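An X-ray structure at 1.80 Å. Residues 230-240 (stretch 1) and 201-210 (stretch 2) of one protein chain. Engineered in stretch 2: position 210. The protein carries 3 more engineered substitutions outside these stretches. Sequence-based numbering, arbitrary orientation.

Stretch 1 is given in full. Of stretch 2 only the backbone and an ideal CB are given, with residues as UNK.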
ATOM      1  N   TYR A 230      -3.536  -2.043   3.775  1.00 10.80           N
ATOM      2  CA  TYR A 230      -3.902  -1.740   2.397  1.00 11.36           C
ATOM      3  C   TYR A 230      -5.359  -1.351   2.290  1.00 11.76           C
ATOM      4  O   TYR A 230      -6.231  -2.097   2.724  1.00 12.34           O
ATOM      5  CB  TYR A 230      -3.539  -2.867   1.443  1.00 12.84           C
ATOM      6  CG  TYR A 230      -2.041  -2.881   1.222  1.00 12.16           C
ATOM      7  CD1 TYR A 230      -1.476  -2.156   0.166  1.00 12.36           C
ATOM      8  CD2 TYR A 230      -1.198  -3.569   2.092  1.00 12.65           C
ATOM      9  CE1 TYR A 230      -0.091  -2.140  -0.035  1.00 11.82           C
ATOM     10  CE2 TYR A 230       0.206  -3.545   1.907  1.00 14.64           C
ATOM     11  CZ  TYR A 230       0.733  -2.820   0.839  1.00 14.89           C
ATOM     12  OH  TYR A 230       2.105  -2.755   0.658  1.00 16.70           O
ATOM     13  N   PHE A 231      -5.612  -0.166   1.757  1.00 11.44           N
ATOM     14  CA  PHE A 231      -6.981   0.307   1.605  1.00 10.82           C
ATOM     15  C   PHE A 231      -7.438  -0.232   0.258  1.00 12.05           C
ATOM     16  O   PHE A 231      -6.873   0.132  -0.791  1.00  9.58           O
ATOM     17  CB  PHE A 231      -7.046   1.848   1.668  1.00 11.97           C
ATOM     18  CG  PHE A 231      -8.424   2.423   1.440  1.00 12.23           C
ATOM     19  CD1 PHE A 231      -9.475   2.146   2.322  1.00 10.00           C
ATOM     20  CD2 PHE A 231      -8.667   3.284   0.356  1.00 11.68           C
ATOM     21  CE1 PHE A 231     -10.758   2.688   2.120  1.00 13.18           C
ATOM     22  CE2 PHE A 231      -9.958   3.843   0.143  1.00 15.01           C
ATOM     23  CZ  PHE A 231     -11.006   3.531   1.013  1.00 14.38           C
ATOM     24  N   VAL A 232      -8.462  -1.098   0.299  1.00 11.40           N
ATOM     25  CA  VAL A 232      -8.833  -1.910  -0.857  1.00 12.20           C
ATOM     26  C   VAL A 232     -10.349  -1.807  -1.169  1.00 13.30           C
ATOM     27  O   VAL A 232     -11.176  -1.588  -0.269  1.00 11.87           O
ATOM     28  CB  VAL A 232      -8.393  -3.409  -0.684  1.00 12.47           C
ATOM     29  CG1 VAL A 232      -6.843  -3.597  -0.551  1.00 11.88           C
ATOM     30  CG2 VAL A 232      -9.097  -4.059   0.522  1.00 13.34           C
ATOM     31  N   SER A 233     -10.698  -1.932  -2.445  1.00 12.92           N
ATOM     32  CA  SER A 233     -12.079  -1.808  -2.878  1.00 15.09           C
ATOM     33  C   SER A 233     -12.889  -3.089  -2.647  1.00 16.06           C
ATOM     34  O   SER A 233     -14.097  -2.998  -2.489  1.00 17.57           O
ATOM     35  CB  SER A 233     -12.148  -1.415  -4.366  1.00 13.83           C
ATOM     36  OG  SER A 233     -11.292  -2.231  -5.122  1.00 13.55           O
ATOM     37  N   GLY A 234     -12.224  -4.252  -2.633  1.00 16.85           N
ATOM     38  CA  GLY A 234     -12.904  -5.562  -2.693  1.00 18.18           C
ATOM     39  C   GLY A 234     -13.426  -6.080  -1.362  1.00 19.39           C
ATOM     40  O   GLY A 234     -14.332  -6.942  -1.322  1.00 19.90           O
ATOM     41  N   ILE A 235     -12.868  -5.564  -0.272  1.00 19.01           N
ATOM     42  CA  ILE A 235     -13.238  -6.012   1.069  1.00 20.33           C
ATOM     43  C   ILE A 235     -13.807  -4.815   1.823  1.00 20.68           C
ATOM     44  O   ILE A 235     -13.187  -3.754   1.840  1.00 21.77           O
ATOM     45  CB  ILE A 235     -12.022  -6.663   1.786  1.00 19.53           C
ATOM     46  CG1 ILE A 235     -11.598  -7.917   1.008  1.00 20.55           C
ATOM     47  CG2 ILE A 235     -12.337  -6.977   3.294  1.00 19.91           C
ATOM     48  CD1 ILE A 235     -10.239  -8.513   1.366  1.00 21.30           C
ATOM     49  N   LYS A 236     -14.986  -4.974   2.421  1.00 20.24           N
ATOM     50  CA  LYS A 236     -15.620  -3.906   3.185  1.00 20.02           C
ATOM     51  C   LYS A 236     -15.605  -4.269   4.667  1.00 20.16           C
ATOM     52  O   LYS A 236     -16.269  -5.224   5.069  1.00 20.90           O
ATOM     53  CB  LYS A 236     -17.065  -3.696   2.728  1.00 20.87           C
ATOM     54  CG  LYS A 236     -17.194  -3.049   1.378  1.00 20.70           C
ATOM     55  CD  LYS A 236     -18.652  -3.076   0.925  1.00 25.98           C
ATOM     56  CE  LYS A 236     -19.042  -1.736   0.315  1.00 29.85           C
ATOM     57  NZ  LYS A 236     -19.272  -0.677   1.337  1.00 30.35           N
ATOM     58  N   ASN A 237     -14.816  -3.555   5.469  1.00 17.99           N
ATOM     59  CA  ASN A 237     -14.650  -3.938   6.868  1.00 16.63           C
ATOM     60  C   ASN A 237     -14.578  -2.771   7.821  1.00 15.31           C
ATOM     61  O   ASN A 237     -14.774  -1.605   7.439  1.00 14.29           O
ATOM     62  CB  ASN A 237     -13.481  -4.930   7.063  1.00 16.62           C
ATOM     63  CG  ASN A 237     -12.118  -4.306   6.760  1.00 17.16           C
ATOM     64  OD1 ASN A 237     -12.038  -3.118   6.455  1.00 15.55           O
ATOM     65  ND2 ASN A 237     -11.045  -5.105   6.864  1.00 17.73           N
ATOM     66  N   ASN A 238     -14.396  -3.113   9.085  1.00 15.04           N
ATOM     67  CA  ASN A 238     -14.305  -2.183  10.180  1.00 15.51           C
ATOM     68  C   ASN A 238     -12.844  -1.716  10.281  1.00 14.99           C
ATOM     69  O   ASN A 238     -11.991  -2.406  10.857  1.00 14.49           O
ATOM     70  CB  ASN A 238     -14.758  -2.920  11.451  1.00 16.54           C
ATOM     71  CG  ASN A 238     -14.524  -2.137  12.705  1.00 20.42           C
ATOM     72  OD1 ASN A 238     -14.148  -0.962  12.677  1.00 25.59           O
ATOM     73  ND2 ASN A 238     -14.756  -2.788  13.839  1.00 25.22           N
ATOM     74  N   ILE A 239     -12.576  -0.577   9.659  1.00 14.24           N
ATOM     75  CA  ILE A 239     -11.199  -0.047   9.552  1.00 14.80           C
ATOM     76  C   ILE A 239     -10.487   0.092  10.918  1.00 15.56           C
ATOM     77  O   ILE A 239      -9.425  -0.522  11.132  1.00 14.53           O
ATOM     78  CB  ILE A 239     -11.197   1.265   8.737  1.00 14.17           C
ATOM     79  CG1 ILE A 239     -11.550   0.983   7.259  1.00 13.99           C
ATOM     80  CG2 ILE A 239      -9.818   1.988   8.828  1.00 15.83           C
ATOM     81  CD1 ILE A 239     -11.767   2.276   6.428  1.00 13.84           C
ATOM     82  N   MET A 240     -11.088   0.860  11.835  1.00 17.24           N
ATOM     83  CA  MET A 240     -10.475   1.188  13.147  1.00 20.94           C
ATOM     84  C   MET A 240     -10.197  -0.085  13.947  1.00 19.42           C
ATOM     85  O   MET A 240      -9.109  -0.237  14.521  1.00 19.58           O
ATOM     86  CB  MET A 240     -11.374   2.164  13.953  1.00 20.31           C
ATOM     87  CG  MET A 240     -11.576   3.538  13.298  1.00 23.62           C
ATOM     88  SD  MET A 240     -12.864   4.578  14.055  1.00 31.62           S
ATOM     89  CE  MET A 240     -11.894   5.250  15.431  1.00 29.10           C
ATOM     90  N   UNK A 201      -5.025  10.027  10.066  1.00 13.37           N
ATOM     91  CA  UNK A 201      -5.108   9.044   9.014  1.00 13.43           C
ATOM     92  C   UNK A 201      -6.396   8.236   9.155  1.00 13.15           C
ATOM     93  O   UNK A 201      -7.064   7.981   8.164  1.00 12.94           O
ATOM     94  CB  UNK A 201      -3.884   8.127   9.039  1.00 13.43           C
ATOM     95  N   UNK A 202      -6.714   7.800  10.372  1.00 13.84           N
ATOM     96  CA  UNK A 202      -7.945   7.027  10.589  1.00 14.90           C
ATOM     97  C   UNK A 202      -9.174   7.795  10.116  1.00 14.60           C
ATOM     98  O   UNK A 202     -10.020   7.246   9.382  1.00 13.81           O
ATOM     99  CB  UNK A 202      -8.095   6.668  12.069  1.00 14.90           C
ATOM    100  N   UNK A 203      -9.258   9.071  10.490  1.00 14.60           N
ATOM    101  CA  UNK A 203     -10.370   9.930  10.028  1.00 16.15           C
ATOM    102  C   UNK A 203     -10.404  10.105   8.506  1.00 15.49           C
ATOM    103  O   UNK A 203     -11.479  10.068   7.891  1.00 14.70           O
ATOM    104  CB  UNK A 203     -10.268  11.307  10.688  1.00 16.15           C
ATOM    105  N   UNK A 204      -9.220  10.272   7.902  1.00 14.07           N
ATOM    106  CA  UNK A 204      -9.094  10.282   6.448  1.00 13.15           C
ATOM    107  C   UNK A 204      -9.591   8.995   5.797  1.00 12.99           C
ATOM    108  O   UNK A 204     -10.292   9.060   4.810  1.00 12.12           O
ATOM    109  CB  UNK A 204      -7.633  10.519   6.059  1.00 13.15           C
ATOM    110  N   UNK A 205      -9.248   7.828   6.364  1.00 13.26           N
ATOM    111  CA  UNK A 205      -9.671   6.546   5.813  1.00 13.03           C
ATOM    112  C   UNK A 205     -11.177   6.346   5.958  1.00 13.10           C
ATOM    113  O   UNK A 205     -11.808   5.829   5.043  1.00 13.37           O
ATOM    114  CB  UNK A 205      -8.922   5.402   6.500  1.00 13.03           C
ATOM    115  N   UNK A 206     -11.730   6.749   7.098  1.00 12.80           N
ATOM    116  CA  UNK A 206     -13.184   6.616   7.302  1.00 14.19           C
ATOM    117  C   UNK A 206     -13.916   7.463   6.262  1.00 13.19           C
ATOM    118  O   UNK A 206     -14.964   7.060   5.745  1.00 12.61           O
ATOM    119  CB  UNK A 206     -13.583   7.039   8.717  1.00 14.19           C
ATOM    120  N   UNK A 207     -13.367   8.644   5.974  1.00 13.02           N
ATOM    121  CA  UNK A 207     -13.976   9.541   4.960  1.00 13.46           C
ATOM    122  C   UNK A 207     -13.893   8.909   3.576  1.00 12.34           C
ATOM    123  O   UNK A 207     -14.852   8.940   2.828  1.00 11.56           O
ATOM    124  CB  UNK A 207     -13.284  10.905   4.952  1.00 13.46           C
ATOM    125  N   UNK A 208     -12.743   8.334   3.228  1.00 12.73           N
ATOM    126  CA  UNK A 208     -12.607   7.622   1.941  1.00 13.72           C
ATOM    127  C   UNK A 208     -13.560   6.447   1.852  1.00 12.97           C
ATOM    128  O   UNK A 208     -14.176   6.215   0.826  1.00 12.62           O
ATOM    129  CB  UNK A 208     -11.171   7.131   1.747  1.00 13.72           C
ATOM    130  N   UNK A 209     -13.692   5.714   2.952  1.00 13.55           N
ATOM    131  CA  UNK A 209     -14.594   4.573   2.976  1.00 12.12           C
ATOM    132  C   UNK A 209     -16.070   5.036   2.806  1.00 13.21           C
ATOM    133  O   UNK A 209     -16.856   4.342   2.138  1.00 13.31           O
ATOM    134  CB  UNK A 209     -14.418   3.798   4.283  1.00 12.12           C
ATOM    135  N   UNK A 210     -16.428   6.160   3.449  1.00 13.20           N
ATOM    136  CA  UNK A 210     -17.760   6.808   3.322  1.00 14.59           C
ATOM    137  C   UNK A 210     -18.042   7.219   1.882  1.00 15.06           C
ATOM    138  O   UNK A 210     -19.171   7.095   1.394  1.00 15.77           O
ATOM    139  CB  UNK A 210     -17.850   8.036   4.230  1.00 14.59           C
TER

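Backbone angles throughout 201-210 stay near -60/-40, and hydrogen bonds from the backbone N of each residue from 205 to 210 to the O four residues earlier mark an unbroken helix. Against it lie Phe231, on a strand running 16° from the helix direction, and the start of a second helix at Ile239 and Met240.

At position 201 nothing of stretch 1 lies within 5.5 Å of the ideal CB, so this contact sets no preference; the residue is Val201.

Position 202 points its CA-to-CB bond toward stretch 1, with the ideal CB 4.8 Å from Met240 CG. The neighbouring surface is aliphatic, and the gap leaves room for a branched or flexible apolar chain such as leucine, isoleucine or methionine. It is Leu202 (chi1 m, chi2 t), whose CD2 lies 4.0 Å from Met240 CG and 4.3 Å from Ile239 CG2, bridging the two.

Position 203 points away and 204 is out of reach, so stretch 1 constrains neither. They are Glu203 and Ala204.

Position 205 again points toward stretch 1. Its ideal CB is 4.2 Å from Ile239 CD1 and 5.3 Å from Phe231 CD1, between an aliphatic chain and a ring, with no polar side-chain atom of either to pair with. A medium-sized apolar residue fits. Leu205 sends CD1 to 4.1 Å from Ile239 CG2 and CD2 to 4.2 Å from Phe231 CD1, so its two methyls serve different neighbours.

At 206 the bond points sideways and the ideal CB has no neighbour within 5.5 Å. A short side chain would leave Ile239 untouched; a long, flexible one could bend back. Met206, with all three chi angles m, does so: its SD lies 4.0 Å from Ile239 CB and 4.2 Å from Met240 CG.

Position 207 is out of reach, and its extended Lys207 makes no contact here.

Position 208 points toward stretch 1, its ideal CB already 3.7 Å from Phe231 CZ. Apolar chains that can continue past the ring are suitable, methionine and leucine among them. Met208 keeps that contact, CB to Phe231 CZ at 3.7 Å, and places SD 5.0 Å from the centroid of the Phe231 ring, 32° off its normal, an oblique sulfur-aromatic approach.

Position 209 points sideways, with the ideal CB 3.7 Å from Ile239 CD1 and 4.4 Å from Phe231 CE1. Beyond these apolar atoms lies the backbone O of Asn237, an acceptor. An aliphatic stem carrying a donor would use both features; glutamine, lysine or arginine could qualify. In Gln209, chi1 and chi2 are both t, and NE2 donates a hydrogen bond to Asn237 O at 2.8 Å (145° at the hydrogen). Its CD packs 3.6 Å from Ile239 CD1, helping Leu202, Leu205 and Met206 form the hole that receives Ile239.

Position 210 is out of reach of stretch 1, which therefore gives no guidance; Ala210 is an engineered substitution.

Stretch 2 (201-210) VLEALMKMQA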
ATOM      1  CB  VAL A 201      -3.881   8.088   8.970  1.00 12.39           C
ATOM      2  CG1 VAL A 201      -4.137   6.964   7.928  1.00 12.14           C
ATOM      3  CG2 VAL A 201      -2.607   8.868   8.600  1.00 11.41           C
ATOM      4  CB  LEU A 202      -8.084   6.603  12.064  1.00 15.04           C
ATOM      5  CG  LEU A 202      -7.278   5.415  12.581  1.00 16.91           C
ATOM      6  CD1 LEU A 202      -7.302   5.411  14.132  1.00 17.70           C
ATOM      7  CD2 LEU A 202      -7.792   4.118  12.020  1.00 17.12           C
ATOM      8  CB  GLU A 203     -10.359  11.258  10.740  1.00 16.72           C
ATOM      9  CG  GLU A 203     -10.652  11.057  12.212  1.00 21.94           C
ATOM     10  CD  GLU A 203     -10.911  12.334  12.971  1.00 29.45           C
ATOM     11  OE1 GLU A 203     -10.447  13.424  12.531  1.00 32.15           O
ATOM     12  OE2 GLU A 203     -11.568  12.232  14.037  1.00 32.64           O
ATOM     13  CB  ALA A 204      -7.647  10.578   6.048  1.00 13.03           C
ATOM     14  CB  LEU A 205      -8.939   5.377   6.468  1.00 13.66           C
ATOM     15  CG  LEU A 205      -7.446   5.233   6.181  1.00 12.63           C
ATOM     16  CD1 LEU A 205      -6.852   4.270   7.208  1.00 15.57           C
ATOM     17  CD2 LEU A 205      -7.258   4.730   4.742  1.00 12.22           C
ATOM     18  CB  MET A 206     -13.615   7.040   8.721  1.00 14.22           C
ATOM     19  CG  MET A 206     -13.123   6.145   9.898  1.00 17.04           C
ATOM     20  SD  MET A 206     -13.536   4.391   9.705  1.00 23.37           S
ATOM     21  CE  MET A 206     -15.284   4.385  10.215  1.00 23.54           C
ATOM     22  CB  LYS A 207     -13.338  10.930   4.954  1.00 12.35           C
ATOM     23  CG  LYS A 207     -13.689  11.797   3.718  1.00 13.77           C
ATOM     24  CD  LYS A 207     -13.025  13.205   3.816  1.00 15.28           C
ATOM     25  CE  LYS A 207     -13.540  14.145   2.720  1.00 18.76           C
ATOM     26  NZ  LYS A 207     -13.035  15.577   2.940  1.00 19.74           N
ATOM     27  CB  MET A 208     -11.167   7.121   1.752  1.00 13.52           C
ATOM     28  CG  MET A 208     -10.275   8.319   1.459  1.00 16.51           C
ATOM     29  SD  MET A 208      -8.534   7.895   1.419  1.00 17.63           S
ATOM     30  CE  MET A 208      -8.315   7.334  -0.265  1.00 15.90           C
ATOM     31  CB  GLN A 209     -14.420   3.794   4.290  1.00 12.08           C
ATOM     32  CG  GLN A 209     -15.323   2.555   4.364  1.00 12.21           C
ATOM     33  CD  GLN A 209     -15.238   1.885   5.720  1.00 12.75           C
ATOM     34  OE1 GLN A 209     -15.423   2.525   6.751  1.00 13.94           O
ATOM     35  NE2 GLN A 209     -14.908   0.611   5.716  1.00 11.92           N
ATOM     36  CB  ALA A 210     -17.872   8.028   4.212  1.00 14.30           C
TER
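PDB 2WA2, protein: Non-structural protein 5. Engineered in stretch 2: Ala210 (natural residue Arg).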